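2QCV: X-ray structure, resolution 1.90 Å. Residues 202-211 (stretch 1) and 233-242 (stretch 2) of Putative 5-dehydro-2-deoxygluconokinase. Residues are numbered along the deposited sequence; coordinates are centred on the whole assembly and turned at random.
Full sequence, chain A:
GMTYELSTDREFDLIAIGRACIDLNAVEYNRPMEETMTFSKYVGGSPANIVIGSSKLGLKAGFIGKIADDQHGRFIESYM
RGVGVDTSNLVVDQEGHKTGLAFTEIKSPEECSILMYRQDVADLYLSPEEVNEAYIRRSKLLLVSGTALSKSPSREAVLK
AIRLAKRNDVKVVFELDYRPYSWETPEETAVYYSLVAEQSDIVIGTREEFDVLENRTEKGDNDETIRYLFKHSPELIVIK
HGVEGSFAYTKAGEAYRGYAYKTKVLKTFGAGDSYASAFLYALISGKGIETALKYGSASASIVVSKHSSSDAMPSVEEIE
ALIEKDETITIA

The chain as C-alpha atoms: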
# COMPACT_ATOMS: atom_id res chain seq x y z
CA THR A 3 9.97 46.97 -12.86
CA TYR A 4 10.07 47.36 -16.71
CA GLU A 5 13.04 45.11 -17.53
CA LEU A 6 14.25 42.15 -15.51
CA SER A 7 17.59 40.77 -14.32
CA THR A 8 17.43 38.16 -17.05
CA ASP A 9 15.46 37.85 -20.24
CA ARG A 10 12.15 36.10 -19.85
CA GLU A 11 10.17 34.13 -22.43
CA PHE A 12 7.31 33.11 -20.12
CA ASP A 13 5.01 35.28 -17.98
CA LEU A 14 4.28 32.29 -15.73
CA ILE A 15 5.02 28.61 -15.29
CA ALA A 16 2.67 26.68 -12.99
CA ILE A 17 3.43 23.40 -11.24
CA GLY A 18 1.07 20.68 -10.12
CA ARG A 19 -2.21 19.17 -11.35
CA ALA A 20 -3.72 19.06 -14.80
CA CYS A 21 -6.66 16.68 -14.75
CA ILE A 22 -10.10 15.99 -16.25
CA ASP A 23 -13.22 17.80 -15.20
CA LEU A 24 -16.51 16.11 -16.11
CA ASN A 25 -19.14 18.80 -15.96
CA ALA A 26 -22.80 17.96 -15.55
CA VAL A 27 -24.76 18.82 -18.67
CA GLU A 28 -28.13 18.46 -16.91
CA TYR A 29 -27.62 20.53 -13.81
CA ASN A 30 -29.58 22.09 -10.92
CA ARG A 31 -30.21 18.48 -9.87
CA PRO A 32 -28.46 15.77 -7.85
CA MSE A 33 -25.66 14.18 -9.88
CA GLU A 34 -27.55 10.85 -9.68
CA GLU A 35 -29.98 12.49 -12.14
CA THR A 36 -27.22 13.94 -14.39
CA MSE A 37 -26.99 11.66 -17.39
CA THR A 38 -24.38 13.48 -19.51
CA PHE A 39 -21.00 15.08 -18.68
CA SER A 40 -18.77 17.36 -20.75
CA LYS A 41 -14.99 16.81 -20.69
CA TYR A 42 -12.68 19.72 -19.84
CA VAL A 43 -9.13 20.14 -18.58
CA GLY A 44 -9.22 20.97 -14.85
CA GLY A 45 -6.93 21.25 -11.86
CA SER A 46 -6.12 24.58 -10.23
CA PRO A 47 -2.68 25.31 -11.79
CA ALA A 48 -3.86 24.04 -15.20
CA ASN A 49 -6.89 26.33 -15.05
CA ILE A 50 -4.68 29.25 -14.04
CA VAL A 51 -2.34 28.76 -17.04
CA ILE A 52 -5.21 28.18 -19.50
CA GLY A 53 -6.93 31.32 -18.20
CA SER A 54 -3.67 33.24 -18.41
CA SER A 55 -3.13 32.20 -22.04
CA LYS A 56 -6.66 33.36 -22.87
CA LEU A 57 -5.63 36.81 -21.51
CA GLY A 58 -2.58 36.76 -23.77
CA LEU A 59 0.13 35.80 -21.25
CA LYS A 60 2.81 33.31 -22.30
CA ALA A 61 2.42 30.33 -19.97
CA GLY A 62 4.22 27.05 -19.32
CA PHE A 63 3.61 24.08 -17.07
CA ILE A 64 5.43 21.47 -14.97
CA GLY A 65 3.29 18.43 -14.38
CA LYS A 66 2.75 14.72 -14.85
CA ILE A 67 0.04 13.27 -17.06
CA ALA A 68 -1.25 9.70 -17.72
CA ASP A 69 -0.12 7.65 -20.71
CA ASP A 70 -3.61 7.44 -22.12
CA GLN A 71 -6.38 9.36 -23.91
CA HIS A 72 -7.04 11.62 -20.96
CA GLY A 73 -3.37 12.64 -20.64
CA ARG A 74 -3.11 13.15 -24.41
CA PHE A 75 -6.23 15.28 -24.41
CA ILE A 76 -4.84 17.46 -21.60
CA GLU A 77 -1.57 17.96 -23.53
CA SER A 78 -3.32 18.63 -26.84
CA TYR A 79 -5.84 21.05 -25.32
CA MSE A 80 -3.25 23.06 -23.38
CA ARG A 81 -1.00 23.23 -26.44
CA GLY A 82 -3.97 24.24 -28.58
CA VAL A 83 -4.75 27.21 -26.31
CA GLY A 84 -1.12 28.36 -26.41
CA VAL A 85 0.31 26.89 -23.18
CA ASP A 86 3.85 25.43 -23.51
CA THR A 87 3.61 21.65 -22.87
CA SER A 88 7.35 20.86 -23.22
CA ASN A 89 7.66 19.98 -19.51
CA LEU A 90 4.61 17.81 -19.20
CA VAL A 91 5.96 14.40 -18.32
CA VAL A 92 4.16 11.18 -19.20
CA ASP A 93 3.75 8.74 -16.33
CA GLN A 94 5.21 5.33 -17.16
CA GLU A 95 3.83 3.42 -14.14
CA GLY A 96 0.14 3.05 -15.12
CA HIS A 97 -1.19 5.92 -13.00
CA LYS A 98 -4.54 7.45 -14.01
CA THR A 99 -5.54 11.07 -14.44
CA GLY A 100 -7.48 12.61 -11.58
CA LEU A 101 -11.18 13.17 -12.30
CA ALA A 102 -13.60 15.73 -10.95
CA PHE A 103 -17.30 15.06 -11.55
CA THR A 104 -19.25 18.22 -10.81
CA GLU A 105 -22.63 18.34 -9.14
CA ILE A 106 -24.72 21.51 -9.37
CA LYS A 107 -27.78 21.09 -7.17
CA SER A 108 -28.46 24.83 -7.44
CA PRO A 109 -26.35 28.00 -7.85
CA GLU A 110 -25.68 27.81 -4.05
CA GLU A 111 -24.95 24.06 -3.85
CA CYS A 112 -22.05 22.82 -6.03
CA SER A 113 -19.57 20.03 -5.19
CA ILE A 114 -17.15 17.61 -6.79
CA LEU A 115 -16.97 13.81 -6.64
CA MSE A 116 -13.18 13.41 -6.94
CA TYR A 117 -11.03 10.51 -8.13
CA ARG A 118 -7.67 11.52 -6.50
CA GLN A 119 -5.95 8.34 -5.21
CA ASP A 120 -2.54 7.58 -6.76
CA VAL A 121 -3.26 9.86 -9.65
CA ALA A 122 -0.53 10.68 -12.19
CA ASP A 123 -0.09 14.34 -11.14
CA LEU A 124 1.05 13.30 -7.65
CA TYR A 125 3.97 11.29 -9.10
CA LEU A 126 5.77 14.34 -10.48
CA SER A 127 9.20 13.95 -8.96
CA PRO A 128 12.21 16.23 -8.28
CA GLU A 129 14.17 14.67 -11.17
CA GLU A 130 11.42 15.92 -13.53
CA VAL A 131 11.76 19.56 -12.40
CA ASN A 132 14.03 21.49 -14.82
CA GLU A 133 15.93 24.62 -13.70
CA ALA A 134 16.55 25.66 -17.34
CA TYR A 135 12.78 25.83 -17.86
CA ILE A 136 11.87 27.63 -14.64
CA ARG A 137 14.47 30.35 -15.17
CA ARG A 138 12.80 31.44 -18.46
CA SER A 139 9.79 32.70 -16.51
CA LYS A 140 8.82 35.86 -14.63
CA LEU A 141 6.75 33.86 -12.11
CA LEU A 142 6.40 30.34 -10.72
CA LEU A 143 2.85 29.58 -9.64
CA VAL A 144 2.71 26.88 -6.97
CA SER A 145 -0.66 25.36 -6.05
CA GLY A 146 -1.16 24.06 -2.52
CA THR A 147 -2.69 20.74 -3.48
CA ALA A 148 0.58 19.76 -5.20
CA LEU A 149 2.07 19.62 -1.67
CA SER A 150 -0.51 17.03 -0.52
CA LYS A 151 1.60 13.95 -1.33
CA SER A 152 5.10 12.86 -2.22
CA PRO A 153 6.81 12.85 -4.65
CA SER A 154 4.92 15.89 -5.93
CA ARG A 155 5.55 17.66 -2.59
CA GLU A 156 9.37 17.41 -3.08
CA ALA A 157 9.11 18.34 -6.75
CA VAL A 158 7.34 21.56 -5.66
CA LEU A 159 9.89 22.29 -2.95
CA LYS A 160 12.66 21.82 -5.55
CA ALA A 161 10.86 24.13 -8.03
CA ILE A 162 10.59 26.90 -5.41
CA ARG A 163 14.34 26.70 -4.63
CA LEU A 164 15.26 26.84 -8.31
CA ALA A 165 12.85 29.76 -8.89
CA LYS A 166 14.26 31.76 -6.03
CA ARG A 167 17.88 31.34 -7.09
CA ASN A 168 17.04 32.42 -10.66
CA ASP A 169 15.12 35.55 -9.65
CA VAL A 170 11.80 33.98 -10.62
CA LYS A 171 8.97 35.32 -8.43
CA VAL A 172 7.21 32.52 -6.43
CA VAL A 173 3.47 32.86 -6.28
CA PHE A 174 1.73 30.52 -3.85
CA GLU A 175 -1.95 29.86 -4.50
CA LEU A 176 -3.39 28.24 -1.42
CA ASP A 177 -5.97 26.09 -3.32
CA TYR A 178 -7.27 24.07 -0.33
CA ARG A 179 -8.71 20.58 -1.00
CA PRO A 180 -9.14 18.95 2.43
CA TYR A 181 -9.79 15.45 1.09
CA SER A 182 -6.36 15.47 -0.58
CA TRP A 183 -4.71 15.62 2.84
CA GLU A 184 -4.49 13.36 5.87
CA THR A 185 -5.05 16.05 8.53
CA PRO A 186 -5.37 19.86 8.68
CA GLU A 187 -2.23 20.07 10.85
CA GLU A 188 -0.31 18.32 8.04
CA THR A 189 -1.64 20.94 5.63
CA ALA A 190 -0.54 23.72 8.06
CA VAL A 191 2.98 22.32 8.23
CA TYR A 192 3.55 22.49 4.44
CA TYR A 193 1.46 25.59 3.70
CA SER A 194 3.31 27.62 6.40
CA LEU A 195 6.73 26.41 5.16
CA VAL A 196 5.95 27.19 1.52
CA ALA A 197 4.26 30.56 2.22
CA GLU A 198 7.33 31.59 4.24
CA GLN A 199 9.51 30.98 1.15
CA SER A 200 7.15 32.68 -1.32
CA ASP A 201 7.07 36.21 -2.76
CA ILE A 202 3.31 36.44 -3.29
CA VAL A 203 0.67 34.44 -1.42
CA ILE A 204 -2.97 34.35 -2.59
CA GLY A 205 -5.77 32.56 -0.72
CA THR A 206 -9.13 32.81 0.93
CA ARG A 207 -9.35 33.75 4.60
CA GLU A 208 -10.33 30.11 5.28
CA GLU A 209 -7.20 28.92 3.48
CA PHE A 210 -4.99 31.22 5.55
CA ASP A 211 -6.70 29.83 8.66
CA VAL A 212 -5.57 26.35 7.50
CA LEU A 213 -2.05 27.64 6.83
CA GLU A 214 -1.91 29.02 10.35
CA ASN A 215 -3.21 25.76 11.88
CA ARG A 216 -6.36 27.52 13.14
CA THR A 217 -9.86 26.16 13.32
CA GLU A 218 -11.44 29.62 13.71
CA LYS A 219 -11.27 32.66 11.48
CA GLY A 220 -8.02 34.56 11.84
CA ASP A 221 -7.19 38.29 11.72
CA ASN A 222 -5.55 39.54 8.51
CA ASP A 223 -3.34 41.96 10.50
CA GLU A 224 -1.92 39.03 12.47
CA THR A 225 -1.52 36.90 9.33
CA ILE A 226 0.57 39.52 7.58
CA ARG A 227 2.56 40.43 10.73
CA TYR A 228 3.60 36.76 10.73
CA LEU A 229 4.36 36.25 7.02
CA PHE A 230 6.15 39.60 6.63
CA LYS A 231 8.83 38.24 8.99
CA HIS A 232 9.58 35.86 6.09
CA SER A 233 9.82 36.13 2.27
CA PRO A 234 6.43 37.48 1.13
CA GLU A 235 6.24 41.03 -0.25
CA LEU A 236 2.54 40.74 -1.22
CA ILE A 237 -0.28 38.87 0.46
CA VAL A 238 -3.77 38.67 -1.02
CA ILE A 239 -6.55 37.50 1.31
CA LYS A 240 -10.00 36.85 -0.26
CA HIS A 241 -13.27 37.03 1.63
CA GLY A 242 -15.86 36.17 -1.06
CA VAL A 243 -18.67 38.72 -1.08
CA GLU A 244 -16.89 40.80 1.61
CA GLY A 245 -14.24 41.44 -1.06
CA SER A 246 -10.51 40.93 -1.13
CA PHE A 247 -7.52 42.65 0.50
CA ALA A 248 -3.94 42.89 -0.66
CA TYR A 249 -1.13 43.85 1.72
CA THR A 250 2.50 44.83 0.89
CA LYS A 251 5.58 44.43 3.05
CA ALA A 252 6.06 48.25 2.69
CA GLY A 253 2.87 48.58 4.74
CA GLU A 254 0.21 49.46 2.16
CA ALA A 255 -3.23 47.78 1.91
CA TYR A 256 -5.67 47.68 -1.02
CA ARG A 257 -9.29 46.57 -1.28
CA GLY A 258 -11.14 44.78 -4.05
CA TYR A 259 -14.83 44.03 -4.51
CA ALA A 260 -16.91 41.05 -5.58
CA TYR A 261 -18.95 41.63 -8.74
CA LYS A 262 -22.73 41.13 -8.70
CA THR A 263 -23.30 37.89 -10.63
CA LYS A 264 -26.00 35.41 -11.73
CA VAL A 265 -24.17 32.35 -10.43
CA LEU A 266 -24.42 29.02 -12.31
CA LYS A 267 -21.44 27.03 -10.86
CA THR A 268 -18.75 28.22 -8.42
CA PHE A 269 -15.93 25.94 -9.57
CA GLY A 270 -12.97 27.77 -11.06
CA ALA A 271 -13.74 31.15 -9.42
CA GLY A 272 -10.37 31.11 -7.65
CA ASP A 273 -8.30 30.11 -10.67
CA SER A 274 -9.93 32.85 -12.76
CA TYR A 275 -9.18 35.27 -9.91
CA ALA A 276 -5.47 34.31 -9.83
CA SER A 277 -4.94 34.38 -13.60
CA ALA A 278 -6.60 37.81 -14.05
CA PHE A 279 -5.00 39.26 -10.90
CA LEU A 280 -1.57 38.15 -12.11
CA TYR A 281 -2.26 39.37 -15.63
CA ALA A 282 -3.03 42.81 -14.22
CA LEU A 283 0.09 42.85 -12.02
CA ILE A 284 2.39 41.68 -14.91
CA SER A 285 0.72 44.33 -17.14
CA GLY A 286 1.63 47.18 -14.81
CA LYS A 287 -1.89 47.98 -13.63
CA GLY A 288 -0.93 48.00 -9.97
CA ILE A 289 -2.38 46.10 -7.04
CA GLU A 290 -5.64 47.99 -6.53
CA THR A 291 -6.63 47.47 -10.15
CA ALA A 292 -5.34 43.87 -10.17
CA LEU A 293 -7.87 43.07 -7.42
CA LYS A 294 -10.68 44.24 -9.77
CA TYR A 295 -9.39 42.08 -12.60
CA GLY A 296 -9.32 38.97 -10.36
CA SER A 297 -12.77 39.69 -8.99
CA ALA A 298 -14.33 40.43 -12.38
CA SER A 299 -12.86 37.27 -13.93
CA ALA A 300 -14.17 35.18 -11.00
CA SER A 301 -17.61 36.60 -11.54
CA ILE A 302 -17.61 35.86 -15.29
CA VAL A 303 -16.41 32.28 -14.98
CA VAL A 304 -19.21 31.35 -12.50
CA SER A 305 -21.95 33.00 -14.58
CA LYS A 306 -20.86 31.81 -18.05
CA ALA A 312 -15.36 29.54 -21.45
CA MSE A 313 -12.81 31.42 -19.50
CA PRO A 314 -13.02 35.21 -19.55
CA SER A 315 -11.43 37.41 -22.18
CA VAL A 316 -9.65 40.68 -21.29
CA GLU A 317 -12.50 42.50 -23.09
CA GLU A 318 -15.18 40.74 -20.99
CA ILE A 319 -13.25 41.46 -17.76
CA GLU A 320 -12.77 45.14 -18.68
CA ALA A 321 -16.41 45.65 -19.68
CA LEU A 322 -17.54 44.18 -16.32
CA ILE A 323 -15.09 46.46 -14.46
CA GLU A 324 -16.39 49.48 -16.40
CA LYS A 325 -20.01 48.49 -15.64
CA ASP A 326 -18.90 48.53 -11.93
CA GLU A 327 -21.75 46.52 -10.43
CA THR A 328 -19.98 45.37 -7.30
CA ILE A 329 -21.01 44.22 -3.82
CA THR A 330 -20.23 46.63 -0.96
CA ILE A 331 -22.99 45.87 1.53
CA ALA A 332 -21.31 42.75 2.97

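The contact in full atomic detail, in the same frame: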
# COMPACT_ATOMS: atom_id res chain seq x y z
N ILE A 202 4.72 36.05 -3.26
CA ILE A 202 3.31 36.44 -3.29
C ILE A 202 2.50 35.25 -2.84
O ILE A 202 2.70 34.13 -3.33
CB ILE A 202 2.83 36.86 -4.73
CG1 ILE A 202 3.73 37.97 -5.30
CG2 ILE A 202 1.34 37.24 -4.70
CD1 ILE A 202 3.43 38.37 -6.78
N VAL A 203 1.56 35.48 -1.92
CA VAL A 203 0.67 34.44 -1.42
C VAL A 203 -0.76 34.89 -1.60
O VAL A 203 -1.11 36.00 -1.19
CB VAL A 203 0.94 34.10 0.08
CG1 VAL A 203 0.14 32.86 0.49
CG2 VAL A 203 2.44 33.85 0.29
N ILE A 204 -1.57 34.03 -2.25
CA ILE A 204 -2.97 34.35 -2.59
C ILE A 204 -3.85 33.24 -2.06
O ILE A 204 -3.59 32.08 -2.35
CB ILE A 204 -3.18 34.42 -4.11
CG1 ILE A 204 -2.24 35.44 -4.75
CG2 ILE A 204 -4.64 34.76 -4.41
CD1 ILE A 204 -2.26 35.46 -6.29
N GLY A 205 -4.88 33.57 -1.29
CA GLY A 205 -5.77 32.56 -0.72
C GLY A 205 -6.99 33.19 -0.11
O GLY A 205 -7.02 34.41 0.09
N THR A 206 -7.99 32.37 0.18
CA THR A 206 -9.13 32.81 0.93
C THR A 206 -8.76 32.91 2.40
O THR A 206 -7.81 32.29 2.88
CB THR A 206 -10.33 31.84 0.77
OG1 THR A 206 -10.03 30.59 1.38
CG2 THR A 206 -10.69 31.64 -0.71
N ARG A 207 -9.56 33.65 3.16
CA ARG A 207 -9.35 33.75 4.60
C ARG A 207 -9.37 32.34 5.21
O ARG A 207 -8.56 32.03 6.05
CB ARG A 207 -10.42 34.66 5.21
CG ARG A 207 -10.38 34.91 6.71
CD ARG A 207 -9.07 35.55 7.17
NE ARG A 207 -8.13 34.56 7.72
CZ ARG A 207 -6.89 34.80 8.11
NH1 ARG A 207 -6.36 36.02 8.04
NH2 ARG A 207 -6.16 33.80 8.63
N GLU A 208 -10.28 31.47 4.77
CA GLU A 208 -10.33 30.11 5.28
C GLU A 208 -9.04 29.33 5.01
O GLU A 208 -8.55 28.60 5.87
CB GLU A 208 -11.56 29.39 4.74
CG GLU A 208 -12.85 29.93 5.32
N GLU A 209 -8.45 29.55 3.85
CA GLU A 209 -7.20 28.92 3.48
C GLU A 209 -6.02 29.44 4.32
O GLU A 209 -5.13 28.66 4.71
CB GLU A 209 -6.98 29.10 1.98
CG GLU A 209 -7.92 28.29 1.16
CD GLU A 209 -7.93 28.59 -0.35
OE1 GLU A 209 -7.54 29.67 -0.82
OE2 GLU A 209 -8.35 27.70 -1.09
N PHE A 210 -6.00 30.72 4.64
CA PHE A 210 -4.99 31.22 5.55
C PHE A 210 -5.19 30.67 6.95
O PHE A 210 -4.18 30.43 7.65
CB PHE A 210 -4.92 32.76 5.56
CG PHE A 210 -4.17 33.34 4.36
CD1 PHE A 210 -2.79 33.44 4.37
CD2 PHE A 210 -4.84 33.72 3.22
CE1 PHE A 210 -2.11 33.97 3.28
CE2 PHE A 210 -4.15 34.28 2.10
CZ PHE A 210 -2.81 34.40 2.14
N ASP A 211 -6.45 30.48 7.37
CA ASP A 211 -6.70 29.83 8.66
C ASP A 211 -6.04 28.45 8.68
O ASP A 211 -5.37 28.11 9.64
CB ASP A 211 -8.19 29.65 9.00
CG ASP A 211 -8.95 30.93 9.04
OD1 ASP A 211 -8.34 32.00 9.30
OD2 ASP A 211 -10.19 30.88 8.87
N SER A 233 9.63 35.65 3.62
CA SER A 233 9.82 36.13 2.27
C SER A 233 8.72 37.00 1.64
O SER A 233 9.03 37.84 0.82
CB SER A 233 10.11 34.97 1.32
OG SER A 233 11.34 34.35 1.67
N PRO A 234 7.42 36.73 1.92
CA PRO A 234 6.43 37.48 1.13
C PRO A 234 6.56 38.99 1.14
O PRO A 234 6.86 39.59 2.19
CB PRO A 234 5.09 37.04 1.74
CG PRO A 234 5.39 35.67 2.21
CD PRO A 234 6.77 35.73 2.77
N GLU A 235 6.34 39.56 -0.05
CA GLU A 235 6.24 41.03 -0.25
C GLU A 235 4.81 41.46 -0.55
O GLU A 235 4.48 42.61 -0.42
CB GLU A 235 7.17 41.43 -1.43
CG GLU A 235 6.60 41.00 -2.80
CD GLU A 235 7.61 41.02 -3.99
OE1 GLU A 235 8.80 41.29 -3.75
OE2 GLU A 235 7.16 40.78 -5.17
N LEU A 236 3.93 40.49 -0.86
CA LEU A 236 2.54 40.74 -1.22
C LEU A 236 1.67 39.59 -0.78
O LEU A 236 1.95 38.44 -1.13
CB LEU A 236 2.37 40.92 -2.74
CG LEU A 236 0.96 41.19 -3.29
CD1 LEU A 236 0.30 42.53 -2.76
CD2 LEU A 236 1.02 41.18 -4.80
N ILE A 237 0.62 39.90 -0.03
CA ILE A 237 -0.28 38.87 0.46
C ILE A 237 -1.68 39.29 0.10
O ILE A 237 -2.10 40.43 0.39
CB ILE A 237 -0.14 38.70 2.01
CG1 ILE A 237 1.30 38.33 2.38
CG2 ILE A 237 -1.18 37.73 2.60
CD1 ILE A 237 1.65 38.44 3.86
N VAL A 238 -2.39 38.40 -0.59
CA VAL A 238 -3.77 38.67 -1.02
C VAL A 238 -4.74 37.74 -0.30
O VAL A 238 -4.63 36.52 -0.40
CB VAL A 238 -3.91 38.54 -2.54
CG1 VAL A 238 -5.37 38.79 -2.95
CG2 VAL A 238 -2.90 39.50 -3.29
N ILE A 239 -5.65 38.30 0.49
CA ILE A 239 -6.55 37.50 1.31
C ILE A 239 -7.98 37.77 0.82
O ILE A 239 -8.44 38.92 0.85
CB ILE A 239 -6.42 37.81 2.85
CG1 ILE A 239 -4.93 37.77 3.30
CG2 ILE A 239 -7.33 36.87 3.70
CD1 ILE A 239 -4.66 38.00 4.79
N LYS A 240 -8.66 36.73 0.35
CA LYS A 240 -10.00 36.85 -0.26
C LYS A 240 -11.09 36.44 0.71
O LYS A 240 -10.98 35.43 1.44
CB LYS A 240 -10.08 35.98 -1.50
CG LYS A 240 -8.93 36.25 -2.49
CD LYS A 240 -8.98 35.26 -3.62
CE LYS A 240 -8.41 33.92 -3.26
NZ LYS A 240 -8.80 32.88 -4.29
N HIS A 241 -12.15 37.22 0.71
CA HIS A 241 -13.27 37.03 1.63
C HIS A 241 -14.62 36.93 0.90
O HIS A 241 -15.68 37.34 1.43
CB HIS A 241 -13.32 38.16 2.64
CG HIS A 241 -12.10 38.29 3.51
ND1 HIS A 241 -12.10 37.91 4.83
CD2 HIS A 241 -10.85 38.75 3.25
CE1 HIS A 241 -10.91 38.15 5.36
NE2 HIS A 241 -10.14 38.68 4.43
N GLY A 242 -14.62 36.38 -0.30
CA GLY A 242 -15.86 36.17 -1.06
C GLY A 242 -16.61 37.47 -1.27
O GLY A 242 -16.04 38.47 -1.69
O HOH W 1 -7.73 30.55 -3.16

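Residues 202-206 and 236-240 run as neighbouring parallel strands, their axes 11° apart and 4.6 Å at closest approach; together the two stretches bury 692 Å². The hydrogen-bond ladder alternates as parallel pairing requires: Val203 N to Leu236 O (3.1 Å), Val238 N to Val203 O (2.8 Å, 176° at the hydrogen), Gly205 N to Val238 O (3.1 Å) and Lys240 N to Gly205 O (2.9 Å). Arg207 N to Lys240 O (2.9 Å) carries the ladder into the first residue of the helix.

On one face lie Ile202, Ile204, Leu236 and Val238, all buried. Ile202 and Ile204 share the m,t rotamer; Ile202 CG2 lies 4.0 Å from Leu236 CD2, and Ile204 CG1 4.2 Å from Val238 CB. Lys240 continues this face. Its chi3 of -79° (m) bends an otherwise extended tail, with CE 4.0 Å from Ile204 CG2 and 4.1 Å from Thr206 CG2, while NZ donates to a water (2.8 Å) that in turn donates to Glu209 OE1 (2.5 Å). The aliphatic chain thus packs while the ammonium stays solvated.

The other face carries Val203, Ile237 and Ile239, and the helix packs over it. Phe210 (chi1 -78°, chi2 -84°) receives Ile239 CG1 over its ring face, 4.2 Å from the centroid, and its CZ is 3.7 Å from Ile237 CG2. Glycine suits position 205: an ideal CB would sit 3.2 Å from Phe210 CE2.

Thr206, at chi1 67° (p), caps the helix: its OG1 accepts from Glu209 N (3.1 Å), and Glu209 OE1 accepts from Thr206 N (2.9 Å). The backbone at Arg207 sets CB over the face of the His241 ring, 3.9 Å from its centroid; chi1 (t), chi2 of 60° (p) and chi3 of -99°, between wells, describe the chain beyond it, where Arg207 NH2 forms a salt bridge with Asp211 OD1 (2.9 Å).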